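Local coordinates for protein transcription termination factor FttA (Pyrococcus horikoshii, PDB 3AF6) that probably terminates archaeal transcription by cleaving nascent RNA as a two-zinc nuclease of the metallo-beta-lactamase superfamily, at residues V142-P147 against Q483-G488; S203-Q208 against V214-G219; P233-P238 against L265-R270; Y472-Y475 against L480-Q483; R504-I509 against G527-E532. All blocks are in the same frame, centred on the assembly; numbering follows the deposited sequence.

From the N terminus, contact 1 opens on KH strand 140-144 and closes 336 residues later in the beta-CASP region, making the longest loop of the set. Contacts 2 and 3 are nested within it, one after the other, in the metallo-beta-lactamase part: first a hairpin, then a loop laid against a short helix. They touch through F218, whose ring meets P233, F235 and L268. Contact 4 is a short closure in the beta-CASP region that ends on the same stretch as contact 1, sharing Q483, with P473 against F485. Contact 5 follows both and joins two beta-CASP helices, its centre about 31 Å from that of contact 4. No loops cross.

Contact 1 (V142-P147 against Q483-G488); sequences VVRTPP and QIFKEG
R144 meets segment 483-488 chiefly at F485. Along that segment, Q483 leads out of helix 478-482, and the buried I484 points aside and stays short of the partner segment. At F485 the R144 side chain comes across at about a right angle. Its NH1 lies 2.6 Å from F485 O, which sits at the guanidinium edge. CB of F485 lies over a guanidinium face, 3.5 Å from R144 CZ. The phenyl ring is turned 76° from the guanidinium plane and its CD1 is 3.7 Å from R144 NH1, so no flat stack forms. The backbone turns CB of F485 toward R144; the first torsion (56°), which sets CG between the backbone N and the carbonyl carbon, then swings the ring away to pack on P473. Arginine suits the opposite position because its long chain, bent at chi3, bridges backbones whose CA atoms are 7.4 Å apart at R144 and F485. Next comes K486, whose CB points away from 142-147. Its NZ pairs with E482, which probably eases the like charge of R144, whose NH2 is 6.8 Å from K486 NZ. The contact lies at the surface and brings the second KH unit against the beta-CASP region. On the KH side, R144 is carried by strand 140-144, an edge strand of a three-stranded sheet, paired in parallel with strand 110-115; on the other side lies the loop running from helix 478-482 to strand 497-499.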
# COMPACT_ATOMS: atom_id res chain seq x y z
N VAL A 142 8.43 -18.14 -12.69
CA VAL A 142 7.08 -18.61 -12.95
C VAL A 142 6.02 -18.00 -12.03
O VAL A 142 6.26 -17.74 -10.85
CB VAL A 142 7.00 -20.15 -12.82
CG1 VAL A 142 7.89 -20.79 -13.87
CG2 VAL A 142 7.43 -20.58 -11.43
N VAL A 143 4.84 -17.78 -12.60
CA VAL A 143 3.70 -17.21 -11.87
C VAL A 143 2.44 -17.94 -12.32
O VAL A 143 2.46 -18.68 -13.30
CB VAL A 143 3.54 -15.70 -12.18
CG1 VAL A 143 2.41 -15.11 -11.35
CG2 VAL A 143 4.84 -14.97 -11.88
N ARG A 144 1.35 -17.74 -11.59
CA ARG A 144 0.08 -18.39 -11.92
C ARG A 144 -0.97 -17.39 -12.39
O ARG A 144 -1.51 -16.64 -11.58
CB ARG A 144 -0.45 -19.15 -10.71
CG ARG A 144 -1.74 -19.89 -10.95
CD ARG A 144 -2.04 -20.77 -9.76
NE ARG A 144 -0.81 -21.38 -9.27
CZ ARG A 144 -0.73 -22.24 -8.26
NH1 ARG A 144 -1.83 -22.60 -7.62
NH2 ARG A 144 0.44 -22.73 -7.89
N THR A 145 -1.25 -17.41 -13.68
CA THR A 145 -2.25 -16.52 -14.27
C THR A 145 -3.35 -16.23 -13.26
O THR A 145 -4.22 -17.08 -13.02
CB THR A 145 -2.87 -17.15 -15.52
OG1 THR A 145 -1.84 -17.50 -16.46
CG2 THR A 145 -3.85 -16.19 -16.18
N PRO A 146 -3.34 -15.04 -12.65
CA PRO A 146 -4.36 -14.68 -11.66
C PRO A 146 -5.78 -14.72 -12.23
O PRO A 146 -6.00 -14.48 -13.41
CB PRO A 146 -3.94 -13.27 -11.22
CG PRO A 146 -3.28 -12.72 -12.44
CD PRO A 146 -2.45 -13.89 -12.92
N PRO A 147 -6.76 -15.02 -11.37
CA PRO A 147 -8.17 -15.11 -11.76
C PRO A 147 -8.72 -13.83 -12.38
O PRO A 147 -9.62 -13.87 -13.22
CB PRO A 147 -8.87 -15.46 -10.45
CG PRO A 147 -7.97 -14.87 -9.41
CD PRO A 147 -6.61 -15.24 -9.92
N GLN A 483 -6.59 -20.83 -0.36
CA GLN A 483 -7.91 -20.90 -0.96
C GLN A 483 -7.91 -20.22 -2.33
O GLN A 483 -8.92 -20.24 -3.03
CB GLN A 483 -8.92 -20.21 -0.05
CG GLN A 483 -10.37 -20.39 -0.45
CD GLN A 483 -11.31 -19.71 0.52
OE1 GLN A 483 -11.01 -19.59 1.71
NE2 GLN A 483 -12.47 -19.28 0.03
N ILE A 484 -6.78 -19.61 -2.69
CA ILE A 484 -6.67 -18.92 -3.97
C ILE A 484 -5.97 -19.79 -5.00
O ILE A 484 -6.62 -20.55 -5.71
CB ILE A 484 -5.88 -17.58 -3.86
CG1 ILE A 484 -6.63 -16.58 -2.97
CG2 ILE A 484 -5.68 -16.98 -5.25
CD1 ILE A 484 -7.93 -16.09 -3.55
N PHE A 485 -4.65 -19.70 -5.06
CA PHE A 485 -3.90 -20.46 -6.05
C PHE A 485 -4.01 -21.98 -5.95
O PHE A 485 -4.32 -22.63 -6.96
CB PHE A 485 -2.43 -20.03 -6.08
CG PHE A 485 -1.72 -20.11 -4.75
CD1 PHE A 485 -1.43 -21.34 -4.17
CD2 PHE A 485 -1.30 -18.96 -4.11
CE1 PHE A 485 -0.73 -21.42 -2.97
CE2 PHE A 485 -0.60 -19.02 -2.91
CZ PHE A 485 -0.31 -20.25 -2.34
N LYS A 486 -3.80 -22.54 -4.77
CA LYS A 486 -3.87 -23.99 -4.60
C LYS A 486 -5.14 -24.60 -5.22
O LYS A 486 -5.07 -25.64 -5.88
CB LYS A 486 -3.76 -24.37 -3.12
CG LYS A 486 -2.35 -24.17 -2.57
CD LYS A 486 -1.30 -24.89 -3.43
CE LYS A 486 0.11 -24.69 -2.90
NZ LYS A 486 0.26 -25.23 -1.53
N GLU A 487 -6.28 -23.94 -5.03
CA GLU A 487 -7.54 -24.43 -5.60
C GLU A 487 -7.93 -23.58 -6.80
O GLU A 487 -7.33 -22.54 -7.07
CB GLU A 487 -8.66 -24.37 -4.56
CG GLU A 487 -8.70 -25.53 -3.57
CD GLU A 487 -7.42 -25.67 -2.76
OE1 GLU A 487 -6.40 -26.13 -3.32
OE2 GLU A 487 -7.43 -25.32 -1.56
N GLY A 488 -8.95 -24.04 -7.52
CA GLY A 488 -9.43 -23.30 -8.67
C GLY A 488 -10.53 -22.39 -8.16
O GLY A 488 -11.26 -21.79 -8.94

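Contact 2 (S203-Q208 against V214-G219); sequences SALLVQ and VLVDFG
This antiparallel beta hairpin of the metallo-beta-lactamase fold pairs strand 204-209 with strand 213-216, L205 facing V216 and V207 facing V214 as hydrogen-bonded pairs. V216 N gives a nearly straight bond (178°) to L205 O at 2.7 Å, and L205 N returns one to V216 O at 3.0 Å. V207 N to V214 O (2.9 Å) and V214 N to V207 O (3.2 Å) make the next ring. Farther along, G219 N donates to S203 O at 2.8 Å. V207 and V214 lie side by side, V207 CB 3.4 Å from V214 CG2; both reach L353 of the sheet opposite, where compact branched residues fill the core. L206 and L215, a non-hydrogen-bonded pair, occupy the other face, and farther along A204 CB meets F218 CD1 at 4.0 Å. The strand thus delivers D217, probably the conserved aspartate that follows this strand in metallo-beta-lactamase folds, to the zinc site. Its OD1 takes the N-H of T255, and OD2 takes that of H261 ND1. With the carboxylate gripped at both oxygens, H261 is probably held at the angle needed to bind its zinc, consistent with a second-shell role for D217.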
# COMPACT_ATOMS: atom_id res chain seq x y z
N SER A 203 -0.84 12.20 6.71
CA SER A 203 0.27 11.62 7.47
C SER A 203 1.56 11.92 6.75
O SER A 203 1.66 11.74 5.54
CB SER A 203 0.12 10.09 7.60
OG SER A 203 -0.70 9.72 8.69
N ALA A 204 2.56 12.36 7.50
CA ALA A 204 3.85 12.70 6.92
C ALA A 204 4.81 12.91 8.08
O ALA A 204 4.67 13.85 8.87
CB ALA A 204 3.73 13.98 6.09
N LEU A 205 5.80 12.03 8.18
CA LEU A 205 6.76 12.08 9.27
C LEU A 205 8.18 12.10 8.73
O LEU A 205 8.59 11.20 7.97
CB LEU A 205 6.52 10.88 10.19
CG LEU A 205 7.30 10.65 11.47
CD1 LEU A 205 6.48 9.76 12.38
CD2 LEU A 205 8.65 10.00 11.18
N LEU A 206 8.92 13.13 9.10
CA LEU A 206 10.29 13.31 8.65
C LEU A 206 11.26 12.81 9.68
O LEU A 206 11.24 13.27 10.82
CB LEU A 206 10.55 14.79 8.36
CG LEU A 206 11.95 15.16 7.87
CD1 LEU A 206 12.22 14.51 6.50
CD2 LEU A 206 12.04 16.67 7.75
N VAL A 207 12.11 11.86 9.29
CA VAL A 207 13.11 11.31 10.21
C VAL A 207 14.45 11.94 9.86
O VAL A 207 14.84 11.94 8.69
CB VAL A 207 13.24 9.77 10.09
CG1 VAL A 207 14.32 9.27 11.04
CG2 VAL A 207 11.91 9.10 10.42
N GLN A 208 15.14 12.47 10.86
CA GLN A 208 16.43 13.12 10.64
C GLN A 208 17.58 12.57 11.47
O GLN A 208 17.39 12.12 12.61
CB GLN A 208 16.37 14.61 11.00
CG GLN A 208 15.17 15.39 10.52
CD GLN A 208 15.10 16.75 11.18
OE1 GLN A 208 16.07 17.50 11.18
NE2 GLN A 208 13.95 17.07 11.75
N VAL A 214 14.66 10.77 5.72
CA VAL A 214 13.69 9.88 5.11
C VAL A 214 12.30 10.37 5.48
O VAL A 214 12.05 10.84 6.60
CB VAL A 214 13.86 8.41 5.57
CG1 VAL A 214 15.24 7.89 5.21
CG2 VAL A 214 13.61 8.30 7.05
N LEU A 215 11.39 10.26 4.52
CA LEU A 215 10.02 10.67 4.73
C LEU A 215 9.16 9.43 4.88
O LEU A 215 9.18 8.55 4.01
CB LEU A 215 9.56 11.50 3.53
CG LEU A 215 8.25 12.30 3.61
CD1 LEU A 215 8.23 13.12 4.89
CD2 LEU A 215 8.15 13.21 2.38
N VAL A 216 8.43 9.32 5.98
CA VAL A 216 7.54 8.18 6.17
C VAL A 216 6.14 8.68 5.89
O VAL A 216 5.57 9.44 6.66
CB VAL A 216 7.63 7.59 7.58
CG1 VAL A 216 6.60 6.47 7.74
CG2 VAL A 216 9.02 7.05 7.82
N ASP A 217 5.61 8.23 4.76
CA ASP A 217 4.30 8.62 4.27
C ASP A 217 4.28 10.09 3.85
O ASP A 217 5.15 10.88 4.23
CB ASP A 217 3.19 8.35 5.29
CG ASP A 217 2.88 6.86 5.42
OD1 ASP A 217 3.27 6.08 4.51
OD2 ASP A 217 2.22 6.46 6.41
N PHE A 218 3.30 10.42 3.01
CA PHE A 218 3.11 11.77 2.51
C PHE A 218 1.70 11.78 1.96
O PHE A 218 1.48 11.64 0.75
CB PHE A 218 4.11 12.08 1.41
CG PHE A 218 4.37 13.55 1.24
CD1 PHE A 218 4.96 14.29 2.27
CD2 PHE A 218 4.04 14.21 0.06
CE1 PHE A 218 5.20 15.65 2.13
CE2 PHE A 218 4.28 15.57 -0.09
CZ PHE A 218 4.86 16.29 0.94
N GLY A 219 0.74 11.91 2.86
CA GLY A 219 -0.64 11.90 2.46
C GLY A 219 -1.22 13.28 2.26
O GLY A 219 -0.57 14.31 2.45

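Contact 3 (P233-P238 against L265-R270); sequences PHFDAP and LPYLFR
The tip of the F235 ring fits between Y267 and L268. CZ of F235 lies 3.8 Å from Y267 CD2, and CE1 of F235 is equally far, 3.8 Å, from L268 CD1, a methyl that sits at the edge of the phenyl ring near its plane. The two aromatic rings meet at a slant, centroids 5.7 Å apart and planes 52° from each other, which is neither a stack nor a T-shaped pair. Phenylalanine is apt here: F235 and L268 are purely hydrocarbon, and Y267 adds its ring carbons. CG of Y267 stands anti to the backbone N (chi1 -175°), which carries the ring off the helix toward F235. F218, from outside the two segments, packs directly on both F235 and L268. F235 sits in a type I turn from H234 to A237, which probably helps to position it. Within the turn H234 ND1 donates to D236 OD1 at 2.6 Å; the oxygen accepts through its syn lone pair and lies almost in the imidazole plane, so the two residues flanking F235 tie each other down. The F235 carbonyl receives the amide of Q241, and A237 stands at the N-cap of the following helix, with P238 well suited to its first turn. The contact thus places the loop between helix 228-231 and helix 238-245 against short helix 267-270. L265 and L268 also rest on I252 of strand 251-253, while P266 and F269 pack on helix 310-319.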
# COMPACT_ATOMS: atom_id res chain seq x y z
N PRO A 233 0.67 18.34 3.79
CA PRO A 233 1.68 18.21 4.84
C PRO A 233 2.36 19.59 4.86
O PRO A 233 2.35 20.31 3.86
CB PRO A 233 2.61 17.13 4.29
CG PRO A 233 1.67 16.25 3.56
CD PRO A 233 0.77 17.23 2.83
N HIS A 234 2.96 19.95 5.98
CA HIS A 234 3.62 21.25 6.09
C HIS A 234 4.84 21.47 5.21
O HIS A 234 5.96 21.16 5.62
CB HIS A 234 3.99 21.53 7.53
CG HIS A 234 2.86 22.06 8.34
ND1 HIS A 234 2.45 23.37 8.27
CD2 HIS A 234 2.01 21.45 9.20
CE1 HIS A 234 1.41 23.55 9.06
NE2 HIS A 234 1.13 22.40 9.64
N PHE A 235 4.61 22.01 4.02
CA PHE A 235 5.69 22.33 3.09
C PHE A 235 6.38 23.56 3.65
O PHE A 235 7.51 23.88 3.27
CB PHE A 235 5.13 22.69 1.72
CG PHE A 235 4.89 21.51 0.83
CD1 PHE A 235 5.94 20.96 0.10
CD2 PHE A 235 3.62 20.98 0.68
CE1 PHE A 235 5.71 19.89 -0.77
CE2 PHE A 235 3.39 19.91 -0.18
CZ PHE A 235 4.43 19.37 -0.91
N ASP A 236 5.68 24.25 4.56
CA ASP A 236 6.22 25.45 5.16
C ASP A 236 7.10 25.20 6.39
O ASP A 236 7.28 26.09 7.21
CB ASP A 236 5.08 26.43 5.50
CG ASP A 236 4.10 25.88 6.52
OD1 ASP A 236 4.14 24.66 6.77
OD2 ASP A 236 3.29 26.67 7.07
N ALA A 237 7.64 24.00 6.52
CA ALA A 237 8.54 23.71 7.64
C ALA A 237 9.96 24.00 7.13
O ALA A 237 10.40 23.44 6.13
CB ALA A 237 8.41 22.26 8.07
N PRO A 238 10.70 24.88 7.81
CA PRO A 238 12.07 25.22 7.40
C PRO A 238 12.93 24.01 7.08
O PRO A 238 13.59 23.96 6.04
CB PRO A 238 12.61 25.99 8.60
CG PRO A 238 11.39 26.60 9.21
CD PRO A 238 10.37 25.51 9.11
N LEU A 265 2.17 12.20 -2.65
CA LEU A 265 3.42 11.72 -3.23
C LEU A 265 3.68 12.17 -4.67
O LEU A 265 4.75 12.68 -4.98
CB LEU A 265 3.48 10.20 -3.10
CG LEU A 265 4.76 9.46 -3.51
CD1 LEU A 265 6.01 10.10 -2.89
CD2 LEU A 265 4.62 8.03 -3.05
N PRO A 266 2.70 11.99 -5.58
CA PRO A 266 2.98 12.43 -6.95
C PRO A 266 3.11 13.95 -7.12
O PRO A 266 3.78 14.43 -8.04
CB PRO A 266 1.84 11.80 -7.75
CG PRO A 266 0.75 11.69 -6.77
CD PRO A 266 1.41 11.28 -5.50
N TYR A 267 2.48 14.71 -6.22
CA TYR A 267 2.56 16.17 -6.25
C TYR A 267 4.02 16.58 -6.25
O TYR A 267 4.41 17.59 -6.86
CB TYR A 267 1.90 16.73 -5.00
CG TYR A 267 1.79 18.24 -4.96
CD1 TYR A 267 0.70 18.89 -5.54
CD2 TYR A 267 2.75 19.01 -4.29
CE1 TYR A 267 0.56 20.27 -5.44
CE2 TYR A 267 2.61 20.39 -4.20
CZ TYR A 267 1.51 21.01 -4.77
OH TYR A 267 1.36 22.37 -4.69
N LEU A 268 4.83 15.79 -5.56
CA LEU A 268 6.25 16.05 -5.43
C LEU A 268 6.99 16.07 -6.75
O LEU A 268 7.93 16.85 -6.92
CB LEU A 268 6.86 15.00 -4.51
CG LEU A 268 7.43 15.45 -3.16
CD1 LEU A 268 6.71 16.70 -2.64
CD2 LEU A 268 7.31 14.28 -2.18
N PHE A 269 6.58 15.22 -7.68
CA PHE A 269 7.21 15.14 -8.99
C PHE A 269 6.67 16.23 -9.93
O PHE A 269 7.40 16.77 -10.75
CB PHE A 269 6.98 13.75 -9.59
CG PHE A 269 7.71 12.65 -8.87
CD1 PHE A 269 9.08 12.48 -9.03
CD2 PHE A 269 7.03 11.80 -8.00
CE1 PHE A 269 9.77 11.47 -8.34
CE2 PHE A 269 7.72 10.79 -7.31
CZ PHE A 269 9.09 10.62 -7.48
N ARG A 270 5.39 16.55 -9.78
CA ARG A 270 4.77 17.58 -10.60
C ARG A 270 5.62 18.85 -10.54
O ARG A 270 5.76 19.54 -11.54
CB ARG A 270 3.36 17.88 -10.09
CG ARG A 270 2.67 19.05 -10.80
CD ARG A 270 1.44 19.49 -10.04
NE ARG A 270 0.81 20.67 -10.63
CZ ARG A 270 -0.08 21.43 -10.00
NH1 ARG A 270 -0.45 21.15 -8.76
NH2 ARG A 270 -0.60 22.49 -10.61

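Contact 4 (Y472-Y475 against L480-Q483); sequences YPEY and LREQ
Apolar contact comes first: the aliphatic stem of R481 lies along the proline end of a tight turn. Its CG is 3.7 Å from P473 CB, and the two residues are nearest neighbours in backbone, their CA atoms 4.8 Å apart. With CG of R481 anti to its own backbone N (chi1 -176°) the stem, CG foremost, runs out across the P473 carbonyl oxygen; the bend at chi3 then lays the guanidinium over E474. Residues 473-475 form a 3-10 turn between helix 462-471 and helix 478-482 of the beta-CASP region, with Y475 N bound to Y472 O at 3.0 Å. Proline suits its first position, since its ring already fixes phi near the helical value. Polar and charged contacts follow. The carbonyl O of E474 sits over one guanidinium face, 3.6 Å above the plane and offset toward the rim, too far off the N-H directions for a hydrogen bond; its distance to R481 NH1 is 3.7 Å. CG of E474 lies 4.0 Å from R481 NH2. The carboxylate and guanidinium planes are only 20° apart, yet E474 OE1 remains 4.9 Å from R481 NH2, so the opposite charges probably attract only at a distance.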
# COMPACT_ATOMS: atom_id res chain seq x y z
N TYR A 472 -1.90 -10.97 -5.58
CA TYR A 472 -0.98 -11.06 -4.45
C TYR A 472 -1.46 -11.97 -3.31
O TYR A 472 -1.63 -11.51 -2.17
CB TYR A 472 -0.73 -9.66 -3.90
CG TYR A 472 0.12 -8.81 -4.80
CD1 TYR A 472 1.50 -9.01 -4.89
CD2 TYR A 472 -0.45 -7.78 -5.55
CE1 TYR A 472 2.29 -8.21 -5.69
CE2 TYR A 472 0.33 -6.97 -6.37
CZ TYR A 472 1.70 -7.19 -6.43
OH TYR A 472 2.45 -6.37 -7.22
N PRO A 473 -1.65 -13.26 -3.59
CA PRO A 473 -2.11 -14.19 -2.54
C PRO A 473 -1.21 -14.21 -1.31
O PRO A 473 -1.70 -14.28 -0.19
CB PRO A 473 -2.14 -15.54 -3.26
CG PRO A 473 -1.06 -15.38 -4.31
CD PRO A 473 -1.34 -13.99 -4.83
N GLU A 474 0.10 -14.13 -1.52
CA GLU A 474 1.02 -14.14 -0.39
C GLU A 474 0.81 -13.00 0.60
O GLU A 474 1.30 -13.05 1.73
CB GLU A 474 2.46 -14.13 -0.88
CG GLU A 474 2.95 -15.47 -1.43
CD GLU A 474 4.44 -15.47 -1.74
OE1 GLU A 474 5.23 -15.11 -0.84
OE2 GLU A 474 4.82 -15.83 -2.87
N TYR A 475 0.10 -11.95 0.19
CA TYR A 475 -0.13 -10.82 1.08
C TYR A 475 -1.42 -10.94 1.86
O TYR A 475 -1.72 -10.11 2.72
CB TYR A 475 -0.07 -9.50 0.29
CG TYR A 475 1.35 -9.01 0.14
CD1 TYR A 475 2.15 -9.43 -0.93
CD2 TYR A 475 1.94 -8.20 1.12
CE1 TYR A 475 3.50 -9.06 -1.02
CE2 TYR A 475 3.28 -7.82 1.05
CZ TYR A 475 4.06 -8.26 -0.02
OH TYR A 475 5.39 -7.93 -0.06
N LEU A 480 -7.10 -17.56 3.28
CA LEU A 480 -7.56 -16.98 2.03
C LEU A 480 -6.52 -17.18 0.93
O LEU A 480 -6.88 -17.27 -0.25
CB LEU A 480 -7.83 -15.49 2.23
CG LEU A 480 -9.01 -14.87 1.49
CD1 LEU A 480 -9.10 -13.39 1.85
CD2 LEU A 480 -8.83 -15.03 -0.00
N ARG A 481 -5.25 -17.27 1.30
CA ARG A 481 -4.19 -17.45 0.31
C ARG A 481 -4.25 -18.79 -0.40
O ARG A 481 -4.35 -18.84 -1.63
CB ARG A 481 -2.81 -17.33 0.95
CG ARG A 481 -1.70 -17.42 -0.08
CD ARG A 481 -0.37 -17.73 0.54
NE ARG A 481 -0.21 -17.00 1.79
CZ ARG A 481 0.94 -16.90 2.44
NH1 ARG A 481 1.00 -16.22 3.57
NH2 ARG A 481 2.04 -17.48 1.95
N GLU A 482 -4.16 -19.87 0.38
CA GLU A 482 -4.21 -21.22 -0.18
C GLU A 482 -5.53 -21.39 -0.93
O GLU A 482 -5.58 -22.00 -2.00
CB GLU A 482 -4.10 -22.24 0.96
CG GLU A 482 -2.87 -22.07 1.85
CD GLU A 482 -1.55 -22.30 1.12
OE1 GLU A 482 -1.34 -23.42 0.61
OE2 GLU A 482 -0.71 -21.36 1.06
N GLN A 483 -6.59 -20.83 -0.36
CA GLN A 483 -7.91 -20.90 -0.96
C GLN A 483 -7.91 -20.22 -2.33
O GLN A 483 -8.92 -20.24 -3.03
CB GLN A 483 -8.92 -20.21 -0.05
CG GLN A 483 -10.37 -20.39 -0.45
CD GLN A 483 -11.31 -19.71 0.52
OE1 GLN A 483 -11.01 -19.59 1.71
NE2 GLN A 483 -12.47 -19.28 0.03

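Contact 5 (R504-I509 against G527-E532); sequences RERQDI and GGPSVE
OE2 of E532 is the oxygen on which R506 converges. NH2 of R506 donates to it in a weak bond of 3.4 Å, at 157° and as part of a salt bridge, while the CD methylene of the arginine lies alongside the same oxygen. The carboxylate comes at the edge of the guanidinium, near its plane, but the two flat groups stand almost at a right angle (86°), so just one oxygen serves. The torsions explain the reach: E532 is extended throughout, and R506 is straight (chi1 176°) until its bend at chi3. Over one guanidinium face lies the P529 ring, its CG 4.0 Å from R506 NH1 and offset toward the rim; an apolar proline shields that face without competing for N-H groups. The stronger partner of R506 is D459, which takes its NE in a salt bridge. Q507 also lies across E532, though which way round its amide sits is doubtful. Along helix 503-511 itself, R504 and D508 form a long salt bridge, probably held by charge only, R504 NE being 3.9 Å from D508 OD2, well out of the guanidinium plane. G527 and G528 have backbone angles that crowd any beta carbon, so they can lead sharply into helix 529-537, where P529 suits the first turn. E532 lies in that turn, and the helix N-terminus together with R506 would probably keep its carboxylate ionised; R506, shared between two acids, is likewise expected to stay charged, linking helices 503-511 and 529-537 to strand 456-459.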
# COMPACT_ATOMS: atom_id res chain seq x y z
N ARG A 504 -24.01 4.91 -17.51
CA ARG A 504 -25.36 4.51 -17.86
C ARG A 504 -25.92 3.45 -16.92
O ARG A 504 -26.96 3.65 -16.27
CB ARG A 504 -25.38 4.01 -19.31
CG ARG A 504 -26.77 3.82 -19.87
CD ARG A 504 -27.44 5.16 -20.16
NE ARG A 504 -28.89 5.03 -20.24
CZ ARG A 504 -29.53 4.14 -21.00
NH1 ARG A 504 -28.84 3.29 -21.76
NH2 ARG A 504 -30.85 4.10 -21.01
N GLU A 505 -25.24 2.31 -16.85
CA GLU A 505 -25.66 1.20 -16.00
C GLU A 505 -25.95 1.68 -14.59
O GLU A 505 -26.87 1.20 -13.93
CB GLU A 505 -24.57 0.12 -15.99
CG GLU A 505 -24.92 -1.11 -15.15
CD GLU A 505 -24.06 -2.32 -15.51
OE1 GLU A 505 -22.85 -2.15 -15.72
OE2 GLU A 505 -24.61 -3.45 -15.57
N ARG A 506 -25.17 2.66 -14.13
CA ARG A 506 -25.35 3.23 -12.80
C ARG A 506 -26.71 3.91 -12.71
O ARG A 506 -27.44 3.74 -11.73
CB ARG A 506 -24.25 4.25 -12.53
CG ARG A 506 -24.38 4.98 -11.21
CD ARG A 506 -23.25 5.98 -11.10
NE ARG A 506 -21.99 5.34 -11.44
CZ ARG A 506 -20.98 5.95 -12.04
NH1 ARG A 506 -19.87 5.28 -12.31
NH2 ARG A 506 -21.08 7.24 -12.38
N GLN A 507 -27.03 4.69 -13.73
CA GLN A 507 -28.29 5.41 -13.76
C GLN A 507 -29.45 4.42 -13.72
O GLN A 507 -30.41 4.60 -12.98
CB GLN A 507 -28.36 6.28 -15.01
CG GLN A 507 -29.38 7.39 -14.91
CD GLN A 507 -29.12 8.30 -13.73
OE1 GLN A 507 -28.11 9.01 -13.70
NE2 GLN A 507 -30.01 8.28 -12.73
N ASP A 508 -29.34 3.36 -14.53
CA ASP A 508 -30.38 2.34 -14.56
C ASP A 508 -30.64 1.83 -13.15
O ASP A 508 -31.77 1.94 -12.63
CB ASP A 508 -29.94 1.17 -15.44
CG ASP A 508 -29.67 1.59 -16.87
OD1 ASP A 508 -29.26 0.74 -17.68
OD2 ASP A 508 -29.89 2.78 -17.18
N ILE A 509 -29.60 1.29 -12.52
CA ILE A 509 -29.68 0.75 -11.16
C ILE A 509 -30.45 1.67 -10.22
O ILE A 509 -31.32 1.22 -9.47
CB ILE A 509 -28.26 0.53 -10.56
CG1 ILE A 509 -27.44 -0.39 -11.47
CG2 ILE A 509 -28.38 -0.09 -9.18
CD1 ILE A 509 -26.03 -0.63 -10.99
N GLY A 527 -16.48 11.79 -2.49
CA GLY A 527 -16.43 11.90 -3.94
C GLY A 527 -16.56 10.55 -4.63
O GLY A 527 -16.48 9.51 -3.98
N GLY A 528 -16.75 10.58 -5.95
CA GLY A 528 -16.88 9.34 -6.70
C GLY A 528 -18.30 8.84 -6.80
O GLY A 528 -19.23 9.52 -6.39
N PRO A 529 -18.50 7.63 -7.35
CA PRO A 529 -19.81 7.00 -7.52
C PRO A 529 -20.71 7.02 -6.29
O PRO A 529 -21.92 7.20 -6.40
CB PRO A 529 -19.45 5.58 -7.93
CG PRO A 529 -18.22 5.77 -8.72
CD PRO A 529 -17.44 6.74 -7.86
N SER A 530 -20.12 6.86 -5.11
CA SER A 530 -20.89 6.84 -3.87
C SER A 530 -21.75 8.09 -3.64
O SER A 530 -22.84 8.00 -3.09
CB SER A 530 -19.95 6.63 -2.68
OG SER A 530 -18.92 7.59 -2.66
N VAL A 531 -21.26 9.24 -4.06
CA VAL A 531 -22.01 10.48 -3.87
C VAL A 531 -23.28 10.57 -4.72
O VAL A 531 -24.30 11.09 -4.28
CB VAL A 531 -21.11 11.70 -4.16
CG1 VAL A 531 -21.90 12.98 -4.02
CG2 VAL A 531 -19.94 11.69 -3.19
N GLU A 532 -23.22 10.05 -5.94
CA GLU A 532 -24.38 10.09 -6.81
C GLU A 532 -25.50 9.25 -6.22
O GLU A 532 -26.64 9.71 -6.10
CB GLU A 532 -24.03 9.57 -8.20
CG GLU A 532 -25.17 9.68 -9.20
CD GLU A 532 -24.74 9.28 -10.61
OE1 GLU A 532 -25.63 9.16 -11.49
OE2 GLU A 532 -23.52 9.10 -10.83